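Local coordinates for protein putative thioesterase yhdA (PDB 3GEK) that is a putative thioesterase of the PaaI family with a hot-dog fold, and probably hydrolyses acyl-CoA thioesters such as 1,4-dihydroxy-2-naphthoyl-CoA, at residues Y28-K33 and H107-K112; Q77-N82 and I124-A129; F92-G97 and E116-I121. The protein carries 7 engineered substitutions. All blocks are in the same frame, centred on the assembly; numbering follows the deposited sequence.

Contact 1: Y28-K33 and H107-K112; sequences YKFSSK and HVWEIK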
# COMPACT_ATOMS: atom_id res chain seq x y z
N TYR A 28 -19.20 -7.47 -8.40
CA TYR A 28 -18.41 -7.83 -9.57
C TYR A 28 -17.15 -8.60 -9.19
O TYR A 28 -16.44 -8.23 -8.25
CB TYR A 28 -18.03 -6.58 -10.37
CG TYR A 28 -19.19 -5.97 -11.13
CD1 TYR A 28 -19.53 -6.41 -12.40
CD2 TYR A 28 -19.95 -4.94 -10.56
CE1 TYR A 28 -20.60 -5.84 -13.11
CE2 TYR A 28 -21.02 -4.37 -11.26
CZ TYR A 28 -21.34 -4.83 -12.53
OH TYR A 28 -22.40 -4.27 -13.22
N LYS A 29 -16.89 -9.66 -9.94
CA LYS A 29 -15.71 -10.48 -9.75
C LYS A 29 -15.07 -10.77 -11.10
O LYS A 29 -15.73 -10.67 -12.14
CB LYS A 29 -16.08 -11.80 -9.08
CG LYS A 29 -16.49 -11.69 -7.62
CD LYS A 29 -17.10 -13.00 -7.14
CE LYS A 29 -17.40 -12.95 -5.65
NZ LYS A 29 -18.13 -14.17 -5.20
N PHE A 30 -13.78 -11.10 -11.09
CA PHE A 30 -13.12 -11.70 -12.25
C PHE A 30 -12.28 -12.92 -11.88
O PHE A 30 -11.89 -13.10 -10.73
CB PHE A 30 -12.31 -10.68 -13.07
CG PHE A 30 -10.98 -10.30 -12.46
CD1 PHE A 30 -9.85 -11.09 -12.64
CD2 PHE A 30 -10.86 -9.12 -11.73
CE1 PHE A 30 -8.63 -10.74 -12.08
CE2 PHE A 30 -9.63 -8.75 -11.19
CZ PHE A 30 -8.52 -9.56 -11.36
N SER A 31 -12.05 -13.76 -12.89
CA SER A 31 -11.23 -14.95 -12.80
C SER A 31 -10.24 -14.97 -13.97
O SER A 31 -10.53 -14.41 -15.04
CB SER A 31 -12.10 -16.20 -12.91
OG SER A 31 -12.38 -16.75 -11.64
N SER A 32 -9.10 -15.62 -13.76
CA SER A 32 -8.11 -15.83 -14.82
C SER A 32 -7.01 -16.77 -14.36
O SER A 32 -6.89 -17.08 -13.18
CB SER A 32 -7.50 -14.51 -15.29
OG SER A 32 -6.67 -13.95 -14.30
N LYS A 33 -6.22 -17.23 -15.32
CA LYS A 33 -5.05 -18.04 -15.04
C LYS A 33 -3.87 -17.43 -15.78
O LYS A 33 -4.04 -16.75 -16.79
CB LYS A 33 -5.26 -19.49 -15.49
CG LYS A 33 -6.41 -20.21 -14.79
CD LYS A 33 -6.40 -21.70 -15.06
CE LYS A 33 -7.64 -22.38 -14.47
NZ LYS A 33 -8.88 -22.00 -15.20
N HIS A 107 -12.16 2.43 -9.65
CA HIS A 107 -12.49 1.06 -9.26
C HIS A 107 -11.42 0.56 -8.30
O HIS A 107 -10.23 0.77 -8.55
CB HIS A 107 -12.55 0.11 -10.47
CG HIS A 107 -13.84 0.18 -11.24
ND1 HIS A 107 -13.98 -0.37 -12.50
CD2 HIS A 107 -15.03 0.76 -10.95
CE1 HIS A 107 -15.20 -0.15 -12.94
NE2 HIS A 107 -15.86 0.53 -12.02
N VAL A 108 -11.84 -0.08 -7.21
CA VAL A 108 -10.88 -0.69 -6.28
C VAL A 108 -11.09 -2.19 -6.28
O VAL A 108 -12.15 -2.68 -5.86
CB VAL A 108 -11.01 -0.12 -4.85
CG1 VAL A 108 -9.91 -0.67 -3.95
CG2 VAL A 108 -10.97 1.41 -4.86
N TRP A 109 -10.09 -2.92 -6.75
CA TRP A 109 -10.14 -4.39 -6.84
C TRP A 109 -9.32 -5.05 -5.75
O TRP A 109 -8.19 -4.64 -5.48
CB TRP A 109 -9.62 -4.87 -8.20
CG TRP A 109 -10.52 -4.60 -9.34
CD1 TRP A 109 -10.45 -3.55 -10.21
CD2 TRP A 109 -11.63 -5.40 -9.77
NE1 TRP A 109 -11.45 -3.64 -11.15
CE2 TRP A 109 -12.18 -4.77 -10.91
CE3 TRP A 109 -12.20 -6.60 -9.31
CZ2 TRP A 109 -13.30 -5.29 -11.58
CZ3 TRP A 109 -13.30 -7.11 -9.99
CH2 TRP A 109 -13.84 -6.45 -11.11
N GLU A 110 -9.90 -6.07 -5.14
CA GLU A 110 -9.17 -6.94 -4.23
C GLU A 110 -8.85 -8.23 -5.00
O GLU A 110 -9.76 -8.96 -5.42
CB GLU A 110 -10.02 -7.24 -3.01
CG GLU A 110 -9.46 -8.28 -2.05
CD GLU A 110 -10.52 -8.77 -1.08
OE1 GLU A 110 -10.87 -8.03 -0.14
OE2 GLU A 110 -11.03 -9.90 -1.28
N ILE A 111 -7.55 -8.50 -5.17
CA ILE A 111 -7.10 -9.58 -6.04
C ILE A 111 -6.23 -10.59 -5.29
O ILE A 111 -5.22 -10.24 -4.68
CB ILE A 111 -6.35 -9.03 -7.28
CG1 ILE A 111 -7.28 -8.15 -8.12
CG2 ILE A 111 -5.76 -10.17 -8.13
CD1 ILE A 111 -6.58 -7.13 -9.01
N LYS A 112 -6.64 -11.85 -5.35
CA LYS A 112 -5.87 -12.93 -4.74
C LYS A 112 -5.17 -13.75 -5.82
O LYS A 112 -5.81 -14.25 -6.74
CB LYS A 112 -6.76 -13.80 -3.85
CG LYS A 112 -7.32 -13.05 -2.64
CD LYS A 112 -7.99 -14.00 -1.65
CE LYS A 112 -8.85 -13.25 -0.64
NZ LYS A 112 -10.02 -12.56 -1.29
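F30 drives the edge of its ring against one face of W109, an edge-to-face (T-shaped) pair whose six-membered rings have centroids 5.2 Å apart and planes at 68°. F30 CD2 leads the approach, 3.6 Å from W109 CZ3; it stands over the indole but is displaced toward the rim, and F30 CE2 is 3.8 Å from W109 CE3. A chi1 of 77° puts F30 CG between the backbone N and the carbonyl carbon, from where the ring extends toward the indole. The far end of the same ring reaches I111, where F30 CZ lies 3.7 Å from I111 CG1 and I111 CD1 sits at the ring edge, in its plane. Y28 adds the looser apolar touch of its CB on W109 CH2, 4.3 Å away.

The two strands are not direct neighbours: their axes pass 8.9 Å apart at 41°, and strand 92-102 runs between them, its G97 backbone bonded to F30. The side chains therefore meet over the concave side of the curled sheet, where helix 49-68 covers them, with T59 against F30 and A63 against W109. W109 NE1 is satisfied by S64 OG of that helix. Aromatic and aliphatic carbon thus carries the contact across the strands, which implies cohesion by shape and apolar burial, while the indole N-H ties its rim to the helix.

Contact 2: Q77-N82 and I124-A129; sequences QSINAN and ITVVNA. Engineered in segment 77-82: N80 (natural residue Ser).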
# COMPACT_ATOMS: atom_id res chain seq x y z
N GLN A 77 -3.84 3.35 -11.38
CA GLN A 77 -3.48 4.51 -10.57
C GLN A 77 -2.63 4.09 -9.37
O GLN A 77 -1.67 4.76 -9.00
CB GLN A 77 -4.76 5.23 -10.11
CG GLN A 77 -4.55 6.36 -9.11
CD GLN A 77 -5.83 7.11 -8.80
OE1 GLN A 77 -6.46 7.68 -9.70
NE2 GLN A 77 -6.22 7.13 -7.53
N SER A 78 -3.00 2.96 -8.77
CA SER A 78 -2.40 2.49 -7.53
C SER A 78 -2.36 0.99 -7.47
O SER A 78 -3.26 0.31 -7.97
CB SER A 78 -3.21 2.98 -6.32
OG SER A 78 -2.46 3.89 -5.57
N ILE A 79 -1.32 0.47 -6.83
CA ILE A 79 -1.17 -0.96 -6.65
C ILE A 79 -0.39 -1.25 -5.37
O ILE A 79 0.68 -0.68 -5.14
CB ILE A 79 -0.57 -1.65 -7.93
CG1 ILE A 79 -0.74 -3.18 -7.90
CG2 ILE A 79 0.88 -1.21 -8.18
CD1 ILE A 79 0.37 -3.93 -7.17
N ASN A 80 -0.95 -2.10 -4.52
CA ASN A 80 -0.25 -2.60 -3.34
C ASN A 80 -0.26 -4.12 -3.33
O ASN A 80 -1.32 -4.73 -3.52
CB ASN A 80 -0.90 -2.09 -2.05
CG ASN A 80 -0.08 -2.43 -0.82
OD1 ASN A 80 0.87 -1.73 -0.49
ND2 ASN A 80 -0.46 -3.50 -0.12
N ALA A 81 0.90 -4.72 -3.11
CA ALA A 81 1.01 -6.17 -3.07
C ALA A 81 1.79 -6.67 -1.87
O ALA A 81 2.77 -6.05 -1.45
CB ALA A 81 1.64 -6.69 -4.35
N ASN A 82 1.33 -7.79 -1.33
CA ASN A 82 2.06 -8.52 -0.31
C ASN A 82 2.28 -9.93 -0.86
O ASN A 82 1.32 -10.62 -1.19
CB ASN A 82 1.26 -8.57 0.99
CG ASN A 82 1.20 -7.22 1.68
OD1 ASN A 82 2.18 -6.78 2.29
ND2 ASN A 82 0.06 -6.55 1.58
N ILE A 124 -3.18 -8.69 -3.52
CA ILE A 124 -2.93 -7.46 -4.26
C ILE A 124 -4.19 -6.62 -4.35
O ILE A 124 -5.28 -7.15 -4.62
CB ILE A 124 -2.39 -7.77 -5.69
CG1 ILE A 124 -1.12 -8.63 -5.61
CG2 ILE A 124 -2.17 -6.47 -6.48
CD1 ILE A 124 -0.43 -8.88 -6.94
N THR A 125 -4.05 -5.32 -4.09
CA THR A 125 -5.12 -4.37 -4.29
C THR A 125 -4.74 -3.41 -5.42
O THR A 125 -3.63 -2.88 -5.44
CB THR A 125 -5.44 -3.57 -3.01
OG1 THR A 125 -5.85 -4.47 -1.98
CG2 THR A 125 -6.58 -2.58 -3.25
N VAL A 126 -5.66 -3.23 -6.37
CA VAL A 126 -5.44 -2.33 -7.49
C VAL A 126 -6.52 -1.25 -7.52
O VAL A 126 -7.72 -1.56 -7.47
CB VAL A 126 -5.45 -3.08 -8.86
CG1 VAL A 126 -5.27 -2.10 -10.01
CG2 VAL A 126 -4.38 -4.16 -8.90
N VAL A 127 -6.09 0.00 -7.58
CA VAL A 127 -7.00 1.11 -7.82
C VAL A 127 -6.84 1.56 -9.28
O VAL A 127 -5.74 1.90 -9.71
CB VAL A 127 -6.74 2.31 -6.87
CG1 VAL A 127 -7.74 3.42 -7.11
CG2 VAL A 127 -6.75 1.87 -5.41
N ASN A 128 -7.94 1.54 -10.03
CA ASN A 128 -7.97 2.03 -11.40
C ASN A 128 -8.61 3.41 -11.47
O ASN A 128 -9.59 3.69 -10.77
CB ASN A 128 -8.75 1.06 -12.30
CG ASN A 128 -8.00 -0.24 -12.59
OD1 ASN A 128 -6.77 -0.30 -12.57
ND2 ASN A 128 -8.76 -1.29 -12.88
N ALA A 129 -8.06 4.28 -12.31
CA ALA A 129 -8.72 5.54 -12.65
C ALA A 129 -9.63 5.31 -13.83
O ALA A 129 -9.27 4.59 -14.77
CB ALA A 129 -7.69 6.63 -12.96
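I124 and A81 face each other as a non-hydrogen-bonded pair with CA atoms 4.3 Å apart. I124 CB lies 3.9 Å from the carbonyl N80 O. Of its two branches, CG2 is anti to the backbone N, lies 3.5 Å from N80 O and also meets I79 CD1 at 3.7 Å, while CG1, anti to the carbonyl carbon (chi1 -57°), rests on A81 CB at 3.6 Å. At the tip, I124 CD1 remains 4.0 Å from A81 CB. An alanine in place of I124 would probably leave I79 CD1 and A81 CB without their apolar mates and open a gap beneath helix 49-68, whose A56 also touches this side chain.

The strands run antiparallel, at 179°, in the curled sheet of the hot-dog fold that wraps the helix. I79, A81, I124 and V126 point to the helix side; S78, N80, T125 and V127 point to the opposite side, where other subunits pack. N80 is an engineered residue. Its backbone exchanges two bonds with T125, and N80 N to T125 O is nearly straight at 167°. At the other end the regular pattern breaks into a classic beta bulge: Q77 N and S78 N both donate to V127 O, the latter at 3.1 Å and on a lone pair, whereas V127 N returns a bond to S78 O from above the carbonyl plane. From within the bulge the Q77 side chain, extended beyond CG, brings OE1 to A129 CB. Residues 78-82 also form an antiparallel ladder with a strand of the third subunit, which continues the sheet across the interface.

Contact 3: F92-G97 and E116-I121; sequences FVNARG and ENETLI. Engineered in segment 92-97: R96 (natural residue Cys).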
# COMPACT_ATOMS: atom_id res chain seq x y z
N PHE A 92 0.82 -23.20 -13.34
CA PHE A 92 0.04 -21.97 -13.48
C PHE A 92 -0.41 -21.41 -12.13
O PHE A 92 -0.42 -22.12 -11.12
CB PHE A 92 -1.20 -22.21 -14.36
CG PHE A 92 -2.23 -23.11 -13.73
CD1 PHE A 92 -2.15 -24.50 -13.88
CD2 PHE A 92 -3.28 -22.58 -12.99
CE1 PHE A 92 -3.10 -25.34 -13.30
CE2 PHE A 92 -4.23 -23.41 -12.40
CZ PHE A 92 -4.14 -24.79 -12.56
N VAL A 93 -0.77 -20.13 -12.14
CA VAL A 93 -1.42 -19.48 -11.00
C VAL A 93 -2.80 -18.93 -11.41
O VAL A 93 -3.05 -18.65 -12.58
CB VAL A 93 -0.58 -18.31 -10.42
CG1 VAL A 93 0.71 -18.83 -9.76
CG2 VAL A 93 -0.28 -17.25 -11.48
N ASN A 94 -3.68 -18.77 -10.42
CA ASN A 94 -4.96 -18.11 -10.60
C ASN A 94 -4.90 -16.68 -10.11
O ASN A 94 -4.25 -16.40 -9.10
CB ASN A 94 -6.06 -18.84 -9.83
CG ASN A 94 -6.14 -20.30 -10.18
OD1 ASN A 94 -5.67 -21.16 -9.42
ND2 ASN A 94 -6.72 -20.60 -11.33
N ALA A 95 -5.56 -15.78 -10.83
CA ALA A 95 -5.79 -14.43 -10.34
C ALA A 95 -7.29 -14.21 -10.29
O ALA A 95 -7.97 -14.32 -11.32
CB ALA A 95 -5.11 -13.40 -11.23
N ARG A 96 -7.80 -13.94 -9.09
CA ARG A 96 -9.24 -13.75 -8.90
C ARG A 96 -9.45 -12.41 -8.22
O ARG A 96 -8.74 -12.07 -7.27
CB ARG A 96 -9.84 -14.87 -8.04
CG ARG A 96 -9.72 -16.26 -8.64
CD ARG A 96 -10.56 -17.25 -7.86
NE ARG A 96 -10.49 -18.60 -8.41
CZ ARG A 96 -9.61 -19.52 -8.04
NH1 ARG A 96 -8.70 -19.25 -7.12
NH2 ARG A 96 -9.64 -20.72 -8.60
N GLY A 97 -10.42 -11.66 -8.73
CA GLY A 97 -10.67 -10.32 -8.26
C GLY A 97 -12.06 -10.15 -7.69
O GLY A 97 -13.00 -10.81 -8.12
N GLU A 116 -2.09 -23.64 -8.03
CA GLU A 116 -3.03 -24.67 -8.47
C GLU A 116 -3.68 -25.46 -7.33
O GLU A 116 -4.68 -26.16 -7.53
CB GLU A 116 -2.39 -25.60 -9.52
CG GLU A 116 -0.95 -26.05 -9.25
CD GLU A 116 0.09 -25.01 -9.68
OE1 GLU A 116 0.36 -24.09 -8.89
OE2 GLU A 116 0.65 -25.13 -10.79
N ASN A 117 -3.12 -25.34 -6.12
CA ASN A 117 -3.67 -25.98 -4.93
C ASN A 117 -4.46 -25.00 -4.06
O ASN A 117 -4.81 -25.32 -2.92
CB ASN A 117 -2.56 -26.64 -4.11
CG ASN A 117 -1.91 -27.80 -4.83
OD1 ASN A 117 -2.56 -28.79 -5.18
ND2 ASN A 117 -0.60 -27.69 -5.05
N GLU A 118 -4.72 -23.81 -4.60
CA GLU A 118 -5.46 -22.74 -3.92
C GLU A 118 -4.71 -22.10 -2.74
O GLU A 118 -5.30 -21.35 -1.96
CB GLU A 118 -6.88 -23.16 -3.52
CG GLU A 118 -7.76 -23.69 -4.66
CD GLU A 118 -7.96 -22.69 -5.80
OE1 GLU A 118 -7.73 -21.48 -5.60
OE2 GLU A 118 -8.36 -23.12 -6.90
N THR A 119 -3.41 -22.38 -2.62
CA THR A 119 -2.56 -21.69 -1.65
C THR A 119 -2.35 -20.23 -2.08
O THR A 119 -1.99 -19.96 -3.23
CB THR A 119 -1.20 -22.41 -1.49
OG1 THR A 119 -1.41 -23.80 -1.20
CG2 THR A 119 -0.38 -21.78 -0.37
N LEU A 120 -2.58 -19.30 -1.15
CA LEU A 120 -2.42 -17.88 -1.43
C LEU A 120 -0.95 -17.53 -1.62
O LEU A 120 -0.13 -17.73 -0.72
CB LEU A 120 -3.06 -17.02 -0.33
CG LEU A 120 -3.23 -15.51 -0.56
CD1 LEU A 120 -4.13 -15.22 -1.76
CD2 LEU A 120 -3.80 -14.83 0.68
N ILE A 121 -0.62 -17.01 -2.80
CA ILE A 121 0.75 -16.68 -3.16
C ILE A 121 0.98 -15.19 -2.92
O ILE A 121 1.94 -14.80 -2.27
CB ILE A 121 1.07 -17.09 -4.63
CG1 ILE A 121 0.94 -18.61 -4.82
CG2 ILE A 121 2.44 -16.59 -5.07
CD1 ILE A 121 1.81 -19.47 -3.90
O HOH W 1 -6.35 -23.93 -8.99
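The turn joining strands 106-115 and 120-131 folds back beside the start of strand 92-102, and the contact is made by its two glutamates, E116 and E118. E116 serves F92 twice. Its CB lies over one face of the ring in a CH-pi contact, 4.1 Å from the centroid and 29° off the normal. A bend at chi2 then turns CD back toward the strand, and F92 N donates to E116 OE2 at 3.2 Å, with 173° at the hydrogen, from above the carboxylate plane. E116 OE1 forms a salt bridge with K87; that charge and the F92 N-H would probably offset the repulsion between both carboxylate oxygens and the nearby acceptor F92 O.

The engineered R96 holds E118 in an end-on, two-nitrogen salt bridge. R96 NH1 meets E118 OE1 at 2.9 Å and R96 NH2 meets E118 OE2 at 3.2 Å, each on the syn side, although the guanidinium and carboxylate planes are 41° apart. N94 CB lies 3.7 Å above one face of that guanidinium. A water lies between N94 OD1, at 2.9 Å, and E118 OE2, at 3.0 Å.

D115 OD1 accepts hydrogen bonds from N117 N and T119 N within the turn. Strand 92-102 is flanked by strands 28-35 and 106-115, with N94 touching K33 on the former and T114 on the latter, while V93 and A95 touch L55 of helix 49-68.

Contacts 1 and 2 are buried and contact 3 lies at the surface, yet all three belong to one curled sheet. Contact 2 joins adjacent strands by backbone bonds; contact 1 spans non-adjacent strands mainly through side chains, without backbone pairing; contact 3 fastens a turn to a strand by a CH-pi contact and two carboxylates, which take an arginine and a backbone N-H. Contacts 1 and 2 meet, since W109 N and I111 N probably bond to V126 O and I124 O, and I111 CD1 packs on V126 CG2. Contact 3 supplies the strand between the halves of contact 1, with a probable bond from K112 N to R96 O. Contacts 2 and 3 share strand 120-131, their centres about 18 Å apart.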